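Side-chain contacts in serine acetyltransferase 1, putative (Entamoeba histolytica, PDB 7BW9), which probably transfers an acetyl group from acetyl-CoA to L-serine in cysteine biosynthesis, and is seen here with cysteine bound: residues 17-22 and 98-103; 105-110 and 121-126; 112-117 and 177-182; 153-158 and 166-171. One frame throughout, in Å; residues are numbered along the deposited sequence.

Contact 1 of 4, residues 17-22 and 98-103; sequences QSDNIA and TIRELV
Asp19 and Arg100 meet in a two-pronged salt bridge that carries this buried contact. Arg100 NH1 donates to Asp19 OD1 at 2.7 Å, with an N-H...O angle of 155°. The second prong joins Arg100 NH2 to Asp19 OD2; its modelled length of 2.5 Å is shorter than usual, and the exact value is doubtful. The carboxylate sits at the edge of the guanidinium, and the two planes are only 22° apart. This is a paired, nearly coplanar fit rather than a stack. OD1 is met on its syn side, with NH1 slightly out of the carboxylate plane.

The reach across the gap comes from the arginine. Its CG stands anti to the backbone N (chi1 -173°), and the chain then runs extended to NE. The nearest CA atoms, of Asp19 and Glu101, are 9.5 Å apart, so the backbones stay well separated.

Further polar partners fix both groups. Arg100 NE donates to Leu45 O, and Arg100 NH1 is also bonded to Ser15 OG. Asp19 OD1 has a second cation in Lys104. Glu101 OE2 lies 5.0 Å from Asp19 OD1, and the nearby cations probably offset these like charges.

The contact ties the loop after helix 2-17 to helix 96-113. It is a bidentate aspartate-arginine salt bridge in the helical N-terminal part of a serine acetyltransferase.

Contact 2 of 4, residues 105-110 and 121-126; sequences QDIIAA and AMIIRS
Two helices of the alpha-helical part of the acetyltransferase, 96-113 and 120-126, pack here through aliphatic side chains. Ile107 and Ala110 of the first meet Ile123 and Ile124 of the second. The two short segments approach to 9.9 Å between axes, and their directions differ by 120°. The chain has thus turned back steeply through the loop between them. No hydrogen bond joins the segments, and all four touching residues are buried.

Ile107 is the residue that meets both isoleucines. Ile107 CA and Ile123 CA, 6.6 Å apart, are the nearest pair of CA atoms. Ile107 CG2 lies 4.0 Å from Ile123 CG2. The longer branch meets mainly Ile124, with Ile107 CD1 3.7 Å from Ile124 CG1, while its CG1 also reaches Ile123 CG2. The first torsion (chi1 -72°) sets this division: it turns CG2 to Ile123 and sends the CG1-CD1 branch to Ile124. Both pairs of side chains meet at a slant, neither end-on nor alongside.

Neighbouring elements close the group. Ile130 of helix 128-144 touches both Ile107 and Ile123. Phe49 and Phe50 of helix 47-50 lie against Ile124. Phe46, between helices 36-45 and 47-50, lies against Ile107. Ala110 also touches Phe177 of strand 177-178, which carries the packing toward the beta-helix. Arg125, on the same short helix, forms a salt bridge with Glu153 of the third subunit.

One methyl of Ile123 serves two partners on helix 96-113: the Ile123 CG2 that touches Ile107 also lies 3.8 Å from Ala110 CB.

Contact 3 of 4, residues 112-117 and 177-182; sequences TGDPAA and FIDHGV. With CYS (cysteine), chain D.
The amino nitrogen of the bound cysteine is gripped by Asp114 and Asp179, one from each segment. Cysteine N donates to Asp114 OD1 at 2.7 Å and to Asp179 OD2 at 2.7 Å. The two side chains cross at about a right angle, and their carboxylate planes are 56° apart. Their oxygens Asp114 OD1 and Asp179 OD2 are 3.8 Å from each other. The amino group they share, if protonated, would probably ease that repulsion. Asp114 swings toward the ligand with CG anti to the backbone N (chi1 -176°).

Further bonds hold the acids. Ala116 N donates to Asp114 OD1 from above the carboxylate plane, closing an Asx turn. Tyr127 OH is bonded to Asp114 OD2. One water donates to Asp114 OD2 and Asp179 OD1. Another links Gly113 O to Asp179 OD2.

His180 turns its ring edge to the ligand, with His180 NE2 3.2 Å from the cysteine SG. Asp179 OD1 lies 3.7 Å above the centre of the His180 ring. His180 ND1 is hydrogen-bonded to Asp165 OD2 of the third subunit, and Arg222 NE of that subunit is bonded to the cysteine.

Phe177 packs against residues 112-117. Gly113 O lies at its ring edge, and Asp114 CB is 3.8 Å from Phe177 CZ.

The site therefore lies between subunits. Paired carboxylates suit the amino group of an amino acid, and the histidine beside the thiol is consistent with a pocket in which serine could place its hydroxyl.

Contact 4 of 4, residues 153-158 and 166-171; sequences ELMENI and IHPGTS
Ile166 meets Met155 through its backbone oxygen as well as its side chain. Ile166 O lies 3.3 Å from Met155 CE and 3.4 Å from Met155 CG, so the thioether chain wraps round the carbonyl. Bends at chi2 (-41°) and chi3 (-66°) fold the methionine into this curl. They also bring Met155 CE to 4.1 Å from Ile166 CB. A water accepts from Ile166 N at 2.8 Å and may also donate to Met155 O.

His167 starts a type I beta turn that ends at Thr170, and its side chain touches Arg152. His167 ND1 accepts from Gly169 N at 2.9 Å, nearly in the ring plane, which should hold the ring's rotation. Pro168 CD is 3.7 Å from Met155 CG, and the two side chains slide past each other in opposite directions. Thr170 N closes the turn on His167 O.

The contact seats helix 148-162 on the first turn of the left-handed beta-helix. Between the segments, apolar side chains pack on each other and on a carbonyl. The turn's carbonyls are held by its own N-H groups and by His140 and Gln136 of helix 128-144.

Overall arrangement
Along the chain, contact 1 closes before contact 2 opens. Contacts 2 and 3 alternate their segments, and contact 4 is nested within the loop that contact 3 closes. Contacts 1, 2 and 3 all use helix 96-113, in that order. The centres of contacts 1 and 2 lie about 12 Å apart, and those of 2 and 3 about 9 Å. Contacts 2 and 3 touch where Ile123 packs on Ala117. Contact 4 is about 20 Å from contact 3, between centres, but meets it through Ile166 and Ile178. The series thus runs from the helical N-terminal part to the left-handed beta-helix, and contact 3 places the cysteine pocket at the junction, beside another subunit.

Contact 1 of 4, residues 17-22 and 98-103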
loop_
_atom_site.group_PDB
_atom_site.type_symbol
_atom_site.label_atom_id
_atom_site.label_comp_id
_atom_site.label_asym_id
_atom_site.label_seq_id
_atom_site.Cartn_x
_atom_site.Cartn_y
_atom_site.Cartn_z
ATOM N N GLN A 17 -11.870 -17.642 27.393
ATOM C CA GLN A 17 -11.699 -17.736 28.837
ATOM C C GLN A 17 -10.373 -18.383 29.218
ATOM O O GLN A 17 -9.760 -17.976 30.210
ATOM C CB GLN A 17 -12.885 -18.483 29.444
ATOM C CG GLN A 17 -14.213 -17.803 29.101
ATOM C CD GLN A 17 -15.416 -18.435 29.779
ATOM O OE1 GLN A 17 -15.614 -19.652 29.728
ATOM N NE2 GLN A 17 -16.239 -17.600 30.407
ATOM N N SER A 18 -9.890 -19.340 28.431
ATOM C CA SER A 18 -8.585 -19.935 28.699
ATOM C C SER A 18 -7.421 -19.055 28.268
ATOM O O SER A 18 -6.271 -19.461 28.440
ATOM C CB SER A 18 -8.471 -21.291 28.009
ATOM O OG SER A 18 -8.768 -21.174 26.635
ATOM N N ASP A 19 -7.681 -17.875 27.716
ATOM C CA ASP A 19 -6.598 -17.020 27.258
ATOM C C ASP A 19 -5.685 -16.639 28.410
ATOM O O ASP A 19 -6.134 -16.432 29.537
ATOM C CB ASP A 19 -7.148 -15.744 26.625
ATOM C CG ASP A 19 -7.500 -15.918 25.174
ATOM O OD1 ASP A 19 -7.127 -16.951 24.577
ATOM O OD2 ASP A 19 -8.152 -15.010 24.635
ATOM N N ASN A 20 -4.394 -16.534 28.116
ATOM C CA ASN A 20 -3.503 -15.891 29.062
ATOM C C ASN A 20 -3.966 -14.465 29.319
ATOM O O ASN A 20 -4.540 -13.804 28.450
ATOM C CB ASN A 20 -2.063 -15.887 28.550
ATOM C CG ASN A 20 -1.079 -15.472 29.622
ATOM O OD1 ASN A 20 -0.861 -14.284 29.857
ATOM N ND2 ASN A 20 -0.490 -16.456 30.291
ATOM N N ILE A 21 -3.699 -13.996 30.537
ATOM C CA ILE A 21 -4.086 -12.659 30.980
ATOM C C ILE A 21 -3.611 -11.588 30.012
ATOM O O ILE A 21 -4.246 -10.535 29.875
ATOM C CB ILE A 21 -3.533 -12.406 32.401
ATOM C CG1 ILE A 21 -3.659 -13.660 33.267
ATOM C CG2 ILE A 21 -4.244 -11.243 33.062
ATOM C CD1 ILE A 21 -2.459 -14.609 33.188
ATOM N N ALA A 22 -2.485 -11.828 29.333
ATOM C CA ALA A 22 -1.918 -10.811 28.455
ATOM C C ALA A 22 -2.833 -10.504 27.279
ATOM O O ALA A 22 -2.766 -9.408 26.714
ATOM C CB ALA A 22 -0.542 -11.261 27.950
ATOM N N THR A 98 -8.591 -23.431 16.144
ATOM C CA THR A 98 -7.205 -23.662 15.732
ATOM C C THR A 98 -6.583 -22.397 15.139
ATOM O O THR A 98 -5.458 -22.013 15.492
ATOM C CB THR A 98 -7.157 -24.807 14.722
ATOM O OG1 THR A 98 -7.804 -25.956 15.283
ATOM C CG2 THR A 98 -5.710 -25.144 14.338
ATOM N N ILE A 99 -7.325 -21.720 14.256
ATOM C CA ILE A 99 -6.854 -20.470 13.667
ATOM C C ILE A 99 -6.579 -19.443 14.752
ATOM O O ILE A 99 -5.549 -18.757 14.734
ATOM C CB ILE A 99 -7.877 -19.933 12.646
ATOM C CG1 ILE A 99 -7.998 -20.873 11.454
ATOM C CG2 ILE A 99 -7.489 -18.542 12.164
ATOM C CD1 ILE A 99 -9.092 -20.438 10.509
ATOM N N ARG A 100 -7.500 -19.321 15.718
ATOM C CA ARG A 100 -7.303 -18.367 16.803
ATOM C C ARG A 100 -6.004 -18.639 17.562
ATOM O O ARG A 100 -5.254 -17.706 17.880
ATOM C CB ARG A 100 -8.499 -18.389 17.758
ATOM C CG ARG A 100 -8.416 -17.307 18.809
ATOM C CD ARG A 100 -9.661 -17.241 19.739
ATOM N NE ARG A 100 -9.558 -16.021 20.519
ATOM C CZ ARG A 100 -9.081 -15.942 21.756
ATOM N NH1 ARG A 100 -8.710 -17.031 22.420
ATOM N NH2 ARG A 100 -8.999 -14.757 22.334
ATOM N N GLU A 101 -5.735 -19.912 17.883
ATOM C CA GLU A 101 -4.521 -20.254 18.615
ATOM C C GLU A 101 -3.278 -19.928 17.798
ATOM O O GLU A 101 -2.256 -19.508 18.355
ATOM C CB GLU A 101 -4.520 -21.737 19.006
ATOM C CG GLU A 101 -5.665 -22.153 19.921
ATOM C CD GLU A 101 -5.928 -21.141 21.037
ATOM O OE1 GLU A 101 -5.055 -20.982 21.927
ATOM O OE2 GLU A 101 -7.004 -20.490 21.013
ATOM N N LEU A 102 -3.353 -20.118 16.474
ATOM C CA LEU A 102 -2.238 -19.764 15.591
ATOM C C LEU A 102 -2.006 -18.253 15.546
ATOM O O LEU A 102 -0.856 -17.790 15.602
ATOM C CB LEU A 102 -2.494 -20.313 14.181
ATOM C CG LEU A 102 -2.292 -21.824 13.975
ATOM C CD1 LEU A 102 -2.712 -22.249 12.574
ATOM C CD2 LEU A 102 -0.851 -22.256 14.258
ATOM N N VAL A 103 -3.082 -17.467 15.448
ATOM C CA VAL A 103 -2.936 -16.016 15.422
ATOM C C VAL A 103 -2.321 -15.523 16.728
ATOM O O VAL A 103 -1.443 -14.643 16.730
ATOM C CB VAL A 103 -4.299 -15.357 15.131
ATOM C CG1 VAL A 103 -4.251 -13.865 15.416
ATOM C CG2 VAL A 103 -4.711 -15.628 13.668
#

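Contact 2 of 4, residues 105-110 and 121-126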
loop_
_atom_site.group_PDB
_atom_site.type_symbol
_atom_site.label_atom_id
_atom_site.label_comp_id
_atom_site.label_asym_id
_atom_site.label_seq_id
_atom_site.Cartn_x
_atom_site.Cartn_y
_atom_site.Cartn_z
ATOM N N GLN A 105 -0.181 -17.065 18.518
ATOM C CA GLN A 105 1.256 -17.297 18.452
ATOM C C GLN A 105 1.946 -16.332 17.499
ATOM O O GLN A 105 3.071 -15.910 17.777
ATOM C CB GLN A 105 1.529 -18.745 18.080
ATOM C CG GLN A 105 0.958 -19.708 19.122
ATOM C CD GLN A 105 1.176 -21.151 18.728
ATOM O OE1 GLN A 105 1.648 -21.961 19.526
ATOM N NE2 GLN A 105 0.857 -21.474 17.485
ATOM N N ASP A 106 1.279 -15.930 16.403
ATOM C CA ASP A 106 1.831 -14.858 15.574
ATOM C C ASP A 106 2.008 -13.576 16.391
ATOM O O ASP A 106 3.027 -12.883 16.266
ATOM C CB ASP A 106 0.940 -14.600 14.351
ATOM C CG ASP A 106 0.854 -15.808 13.394
ATOM O OD1 ASP A 106 1.838 -16.596 13.268
ATOM O OD2 ASP A 106 -0.214 -15.969 12.755
ATOM N N ILE A 107 1.032 -13.260 17.247
ATOM C CA ILE A 107 1.129 -12.078 18.105
ATOM C C ILE A 107 2.307 -12.202 19.059
ATOM O O ILE A 107 3.061 -11.242 19.267
ATOM C CB ILE A 107 -0.192 -11.870 18.865
ATOM C CG1 ILE A 107 -1.277 -11.376 17.908
ATOM C CG2 ILE A 107 0.005 -10.943 20.067
ATOM C CD1 ILE A 107 -2.656 -11.789 18.349
ATOM N N ILE A 108 2.472 -13.374 19.669
ATOM C CA ILE A 108 3.629 -13.615 20.529
ATOM C C ILE A 108 4.917 -13.404 19.748
ATOM O O ILE A 108 5.852 -12.756 20.230
ATOM C CB ILE A 108 3.574 -15.032 21.129
ATOM C CG1 ILE A 108 2.408 -15.166 22.129
ATOM C CG2 ILE A 108 4.926 -15.408 21.740
ATOM C CD1 ILE A 108 2.286 -14.027 23.102
ATOM N N ALA A 109 4.980 -13.955 18.529
ATOM C CA ALA A 109 6.176 -13.823 17.696
ATOM C C ALA A 109 6.460 -12.367 17.379
ATOM O O ALA A 109 7.625 -11.951 17.324
ATOM C CB ALA A 109 6.012 -14.611 16.392
ATOM N N ALA A 110 5.398 -11.579 17.147
ATOM C CA ALA A 110 5.577 -10.152 16.888
ATOM C C ALA A 110 6.157 -9.455 18.112
ATOM O O ALA A 110 7.043 -8.595 17.993
ATOM C CB ALA A 110 4.236 -9.510 16.487
ATOM N N ALA A 121 -1.867 -5.376 23.067
ATOM C CA ALA A 121 -2.932 -4.528 22.531
ATOM C C ALA A 121 -2.475 -3.810 21.265
ATOM O O ALA A 121 -3.158 -3.849 20.233
ATOM C CB ALA A 121 -3.378 -3.512 23.582
ATOM N N MET A 122 -1.318 -3.148 21.334
ATOM C CA MET A 122 -0.777 -2.457 20.171
ATOM C C MET A 122 -0.644 -3.414 18.994
ATOM O O MET A 122 -1.073 -3.110 17.876
ATOM C CB MET A 122 0.578 -1.842 20.522
ATOM C CG MET A 122 1.429 -1.465 19.304
ATOM S SD MET A 122 3.143 -1.038 19.707
ATOM C CE MET A 122 2.898 0.285 20.874
ATOM N N ILE A 123 -0.081 -4.597 19.249
ATOM C CA ILE A 123 0.116 -5.586 18.194
ATOM C C ILE A 123 -1.228 -6.012 17.623
ATOM O O ILE A 123 -1.421 -6.058 16.401
ATOM C CB ILE A 123 0.915 -6.790 18.735
ATOM C CG1 ILE A 123 2.321 -6.357 19.150
ATOM C CG2 ILE A 123 0.994 -7.924 17.710
ATOM C CD1 ILE A 123 2.991 -7.328 20.067
ATOM N N ILE A 124 -2.183 -6.307 18.500
ATOM C CA ILE A 124 -3.453 -6.848 18.040
ATOM C C ILE A 124 -4.215 -5.807 17.236
ATOM O O ILE A 124 -4.835 -6.118 16.214
ATOM C CB ILE A 124 -4.275 -7.346 19.239
ATOM C CG1 ILE A 124 -3.638 -8.603 19.838
ATOM C CG2 ILE A 124 -5.720 -7.594 18.815
ATOM C CD1 ILE A 124 -4.323 -9.086 21.120
ATOM N N ARG A 125 -4.173 -4.555 17.672
ATOM C CA ARG A 125 -5.031 -3.561 17.046
ATOM C C ARG A 125 -4.413 -2.978 15.787
ATOM O O ARG A 125 -5.142 -2.547 14.886
ATOM C CB ARG A 125 -5.346 -2.455 18.051
ATOM C CG ARG A 125 -6.524 -2.844 18.953
ATOM C CD ARG A 125 -7.009 -1.725 19.843
ATOM N NE ARG A 125 -7.368 -0.509 19.132
ATOM C CZ ARG A 125 -8.564 -0.249 18.597
ATOM N NH1 ARG A 125 -9.547 -1.139 18.639
ATOM N NH2 ARG A 125 -8.775 0.917 18.005
ATOM N N SER A 126 -3.089 -2.971 15.698
ATOM C CA SER A 126 -2.418 -2.119 14.729
ATOM C C SER A 126 -1.356 -2.786 13.858
ATOM O O SER A 126 -0.950 -2.170 12.872
ATOM C CB SER A 126 -1.771 -0.925 15.444
ATOM O OG SER A 126 -2.766 -0.147 16.086
#

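Contact 3 of 4, residues 112-117 and 177-182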
loop_
_atom_site.group_PDB
_atom_site.type_symbol
_atom_site.label_atom_id
_atom_site.label_comp_id
_atom_site.label_asym_id
_atom_site.label_seq_id
_atom_site.Cartn_x
_atom_site.Cartn_y
_atom_site.Cartn_z
ATOM N N THR A 112 8.021 -10.720 20.644
ATOM C CA THR A 112 9.421 -11.059 20.917
ATOM C C THR A 112 10.339 -10.540 19.822
ATOM O O THR A 112 11.476 -10.159 20.106
ATOM C CB THR A 112 9.619 -12.576 21.071
ATOM O OG1 THR A 112 9.564 -13.203 19.786
ATOM C CG2 THR A 112 8.540 -13.189 21.927
ATOM N N GLY A 113 9.864 -10.514 18.577
ATOM C CA GLY A 113 10.651 -10.142 17.423
ATOM C C GLY A 113 10.783 -8.659 17.154
ATOM O O GLY A 113 11.513 -8.280 16.233
ATOM N N ASP A 114 10.111 -7.790 17.903
ATOM C CA ASP A 114 10.110 -6.360 17.587
ATOM C C ASP A 114 10.368 -5.524 18.832
ATOM O O ASP A 114 9.475 -5.422 19.703
ATOM C CB ASP A 114 8.795 -5.959 16.914
ATOM C CG ASP A 114 8.768 -4.487 16.480
ATOM O OD1 ASP A 114 9.846 -3.857 16.420
ATOM O OD2 ASP A 114 7.654 -3.961 16.206
ATOM N N PRO A 115 11.536 -4.877 18.934
ATOM C CA PRO A 115 11.778 -3.972 20.066
ATOM C C PRO A 115 10.767 -2.835 20.176
ATOM O O PRO A 115 10.600 -2.303 21.275
ATOM C CB PRO A 115 13.194 -3.438 19.798
ATOM C CG PRO A 115 13.814 -4.440 18.868
ATOM C CD PRO A 115 12.681 -4.928 18.014
ATOM N N ALA A 116 10.092 -2.446 19.085
ATOM C CA ALA A 116 9.091 -1.377 19.133
ATOM C C ALA A 116 7.715 -1.852 19.590
ATOM O O ALA A 116 6.864 -1.015 19.909
ATOM C CB ALA A 116 8.952 -0.705 17.761
ATOM N N ALA A 117 7.460 -3.157 19.611
ATOM C CA ALA A 117 6.185 -3.683 20.086
ATOM C C ALA A 117 6.199 -3.697 21.610
ATOM O O ALA A 117 6.905 -4.500 22.228
ATOM C CB ALA A 117 5.939 -5.077 19.517
ATOM N N PHE A 177 6.114 -13.972 11.892
ATOM C CA PHE A 177 6.100 -12.521 12.092
ATOM C C PHE A 177 6.562 -11.792 10.830
ATOM O O PHE A 177 7.694 -11.991 10.359
ATOM C CB PHE A 177 6.971 -12.115 13.285
ATOM C CG PHE A 177 7.043 -10.614 13.526
ATOM C CD1 PHE A 177 5.924 -9.793 13.332
ATOM C CD2 PHE A 177 8.214 -10.034 13.994
ATOM C CE1 PHE A 177 5.988 -8.425 13.581
ATOM C CE2 PHE A 177 8.290 -8.661 14.233
ATOM C CZ PHE A 177 7.173 -7.859 14.027
ATOM N N ILE A 178 5.687 -10.948 10.289
ATOM C CA ILE A 178 6.042 -9.974 9.260
ATOM C C ILE A 178 6.108 -8.609 9.931
ATOM O O ILE A 178 5.103 -8.139 10.482
ATOM C CB ILE A 178 5.030 -9.972 8.103
ATOM C CG1 ILE A 178 5.095 -11.284 7.329
ATOM C CG2 ILE A 178 5.277 -8.794 7.157
ATOM C CD1 ILE A 178 4.027 -11.416 6.282
ATOM N N ASP A 179 7.288 -7.991 9.923
ATOM C CA ASP A 179 7.472 -6.637 10.444
ATOM C C ASP A 179 7.401 -5.648 9.291
ATOM O O ASP A 179 8.056 -5.850 8.264
ATOM C CB ASP A 179 8.808 -6.488 11.181
ATOM C CG ASP A 179 8.814 -5.308 12.176
ATOM O OD1 ASP A 179 7.781 -4.605 12.311
ATOM O OD2 ASP A 179 9.861 -5.081 12.831
ATOM N N HIS A 180 6.587 -4.595 9.462
ATOM C CA HIS A 180 6.381 -3.536 8.471
ATOM C C HIS A 180 5.605 -4.068 7.269
ATOM O O HIS A 180 4.444 -3.699 7.079
ATOM C CB HIS A 180 7.710 -2.904 8.032
ATOM C CG HIS A 180 8.528 -2.366 9.171
ATOM N ND1 HIS A 180 8.051 -1.416 10.050
ATOM C CD2 HIS A 180 9.793 -2.649 9.577
ATOM C CE1 HIS A 180 8.984 -1.139 10.947
ATOM N NE2 HIS A 180 10.051 -1.875 10.686
ATOM N N GLY A 181 6.232 -4.891 6.426
ATOM C CA GLY A 181 5.494 -5.739 5.515
ATOM C C GLY A 181 5.163 -5.177 4.143
ATOM O O GLY A 181 4.888 -5.972 3.231
ATOM N N VAL A 182 5.142 -3.849 3.952
ATOM C CA VAL A 182 4.780 -3.315 2.635
ATOM C C VAL A 182 5.769 -3.831 1.602
ATOM O O VAL A 182 6.984 -3.841 1.834
ATOM C CB VAL A 182 4.739 -1.777 2.628
ATOM C CG1 VAL A 182 4.627 -1.269 1.199
ATOM C CG2 VAL A 182 3.554 -1.242 3.425
HETATM N N CYS D . 10.625 -2.788 14.095
HETATM C CA CYS D . 12.066 -3.059 14.343
HETATM C C CYS D . 12.631 -2.096 15.403
HETATM O O CYS D . 11.944 -1.239 15.863
HETATM C CB CYS D . 12.849 -2.993 13.039
HETATM S SG CYS D . 12.851 -1.365 12.255
HETATM O OXT CYS D . 13.790 -2.262 15.754
HETATM O O HOH W 1 11.595 -6.793 14.258
HETATM O O HOH W 2 7.473 -2.589 13.923
#

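Contact 4 of 4, residues 153-158 and 166-171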
loop_
_atom_site.group_PDB
_atom_site.type_symbol
_atom_site.label_atom_id
_atom_site.label_comp_id
_atom_site.label_asym_id
_atom_site.label_seq_id
_atom_site.Cartn_x
_atom_site.Cartn_y
_atom_site.Cartn_z
ATOM N N GLU A 153 -9.570 -13.330 -3.958
ATOM C CA GLU A 153 -10.230 -12.046 -3.751
ATOM C C GLU A 153 -10.074 -11.580 -2.306
ATOM O O GLU A 153 -9.730 -10.421 -2.038
ATOM C CB GLU A 153 -11.710 -12.166 -4.127
ATOM C CG GLU A 153 -12.467 -10.848 -4.183
ATOM C CD GLU A 153 -13.976 -11.051 -4.352
ATOM O OE1 GLU A 153 -14.439 -11.195 -5.506
ATOM O OE2 GLU A 153 -14.695 -11.093 -3.327
ATOM N N LEU A 154 -10.315 -12.484 -1.358
ATOM C CA LEU A 154 -10.125 -12.158 0.053
ATOM C C LEU A 154 -8.699 -11.694 0.333
ATOM O O LEU A 154 -8.483 -10.650 0.963
ATOM C CB LEU A 154 -10.481 -13.373 0.905
ATOM C CG LEU A 154 -10.328 -13.232 2.405
ATOM C CD1 LEU A 154 -11.176 -12.057 2.902
ATOM C CD2 LEU A 154 -10.770 -14.561 3.053
ATOM N N MET A 155 -7.703 -12.444 -0.151
ATOM C CA MET A 155 -6.326 -12.010 0.057
ATOM C C MET A 155 -6.031 -10.679 -0.633
ATOM O O MET A 155 -5.239 -9.881 -0.111
ATOM C CB MET A 155 -5.343 -13.079 -0.421
ATOM C CG MET A 155 -5.285 -14.315 0.481
ATOM S SD MET A 155 -5.315 -13.946 2.239
ATOM C CE MET A 155 -3.764 -13.102 2.512
ATOM N N GLU A 156 -6.641 -10.413 -1.800
ATOM C CA GLU A 156 -6.382 -9.126 -2.449
ATOM C C GLU A 156 -7.007 -7.973 -1.669
ATOM O O GLU A 156 -6.464 -6.861 -1.673
ATOM C CB GLU A 156 -6.884 -9.119 -3.896
ATOM C CG GLU A 156 -6.037 -9.981 -4.860
ATOM C CD GLU A 156 -4.547 -9.619 -4.879
ATOM O OE1 GLU A 156 -4.201 -8.431 -4.668
ATOM O OE2 GLU A 156 -3.717 -10.524 -5.138
ATOM N N ASN A 157 -8.124 -8.219 -0.979
ATOM C CA ASN A 157 -8.691 -7.187 -0.106
ATOM C C ASN A 157 -7.691 -6.760 0.962
ATOM O O ASN A 157 -7.480 -5.564 1.189
ATOM C CB ASN A 157 -9.975 -7.689 0.571
ATOM C CG ASN A 157 -11.167 -7.712 -0.364
ATOM O OD1 ASN A 157 -11.153 -7.092 -1.425
ATOM N ND2 ASN A 157 -12.217 -8.426 0.037
ATOM N N ILE A 158 -7.084 -7.730 1.653
ATOM C CA ILE A 158 -6.165 -7.392 2.739
ATOM C C ILE A 158 -4.855 -6.835 2.164
ATOM O O ILE A 158 -4.224 -5.962 2.777
ATOM C CB ILE A 158 -5.957 -8.616 3.669
ATOM C CG1 ILE A 158 -5.283 -8.212 4.985
ATOM C CG2 ILE A 158 -5.138 -9.733 3.000
ATOM C CD1 ILE A 158 -5.987 -7.115 5.718
ATOM N N ILE A 166 0.072 -11.963 0.085
ATOM C CA ILE A 166 0.277 -13.378 0.384
ATOM C C ILE A 166 -0.802 -14.194 -0.309
ATOM O O ILE A 166 -2.003 -13.925 -0.141
ATOM C CB ILE A 166 0.256 -13.667 1.898
ATOM C CG1 ILE A 166 1.294 -12.833 2.629
ATOM C CG2 ILE A 166 0.472 -15.164 2.156
ATOM C CD1 ILE A 166 1.313 -13.096 4.123
ATOM N N HIS A 167 -0.380 -15.206 -1.057
ATOM C CA HIS A 167 -1.344 -16.019 -1.777
ATOM C C HIS A 167 -2.130 -16.907 -0.805
ATOM O O HIS A 167 -1.594 -17.361 0.206
ATOM C CB HIS A 167 -0.644 -16.878 -2.826
ATOM C CG HIS A 167 -1.565 -17.414 -3.872
ATOM N ND1 HIS A 167 -2.308 -18.562 -3.690
ATOM C CD2 HIS A 167 -1.883 -16.950 -5.106
ATOM C CE1 HIS A 167 -3.050 -18.778 -4.764
ATOM N NE2 HIS A 167 -2.805 -17.820 -5.641
ATOM N N PRO A 168 -3.416 -17.150 -1.079
ATOM C CA PRO A 168 -4.178 -18.061 -0.208
ATOM C C PRO A 168 -3.618 -19.474 -0.164
ATOM O O PRO A 168 -3.809 -20.184 0.834
ATOM C CB PRO A 168 -5.598 -18.027 -0.807
ATOM C CG PRO A 168 -5.400 -17.562 -2.233
ATOM C CD PRO A 168 -4.236 -16.611 -2.180
ATOM N N GLY A 169 -2.924 -19.910 -1.211
ATOM C CA GLY A 169 -2.328 -21.235 -1.202
ATOM C C GLY A 169 -1.086 -21.371 -0.351
ATOM O O GLY A 169 -0.710 -22.495 -0.011
ATOM N N THR A 170 -0.447 -20.260 0.020
ATOM C CA THR A 170 0.777 -20.331 0.814
ATOM C C THR A 170 0.560 -21.141 2.094
ATOM O O THR A 170 -0.446 -20.976 2.781
ATOM C CB THR A 170 1.247 -18.917 1.158
ATOM O OG1 THR A 170 1.390 -18.155 -0.045
ATOM C CG2 THR A 170 2.567 -18.950 1.884
ATOM N N SER A 171 1.509 -22.031 2.395
ATOM C CA SER A 171 1.516 -22.832 3.615
ATOM C C SER A 171 2.475 -22.207 4.626
ATOM O O SER A 171 3.678 -22.081 4.349
ATOM C CB SER A 171 1.945 -24.268 3.300
ATOM O OG SER A 171 1.957 -25.044 4.477
HETATM O O HOH W 3 -2.311 -10.577 0.790
#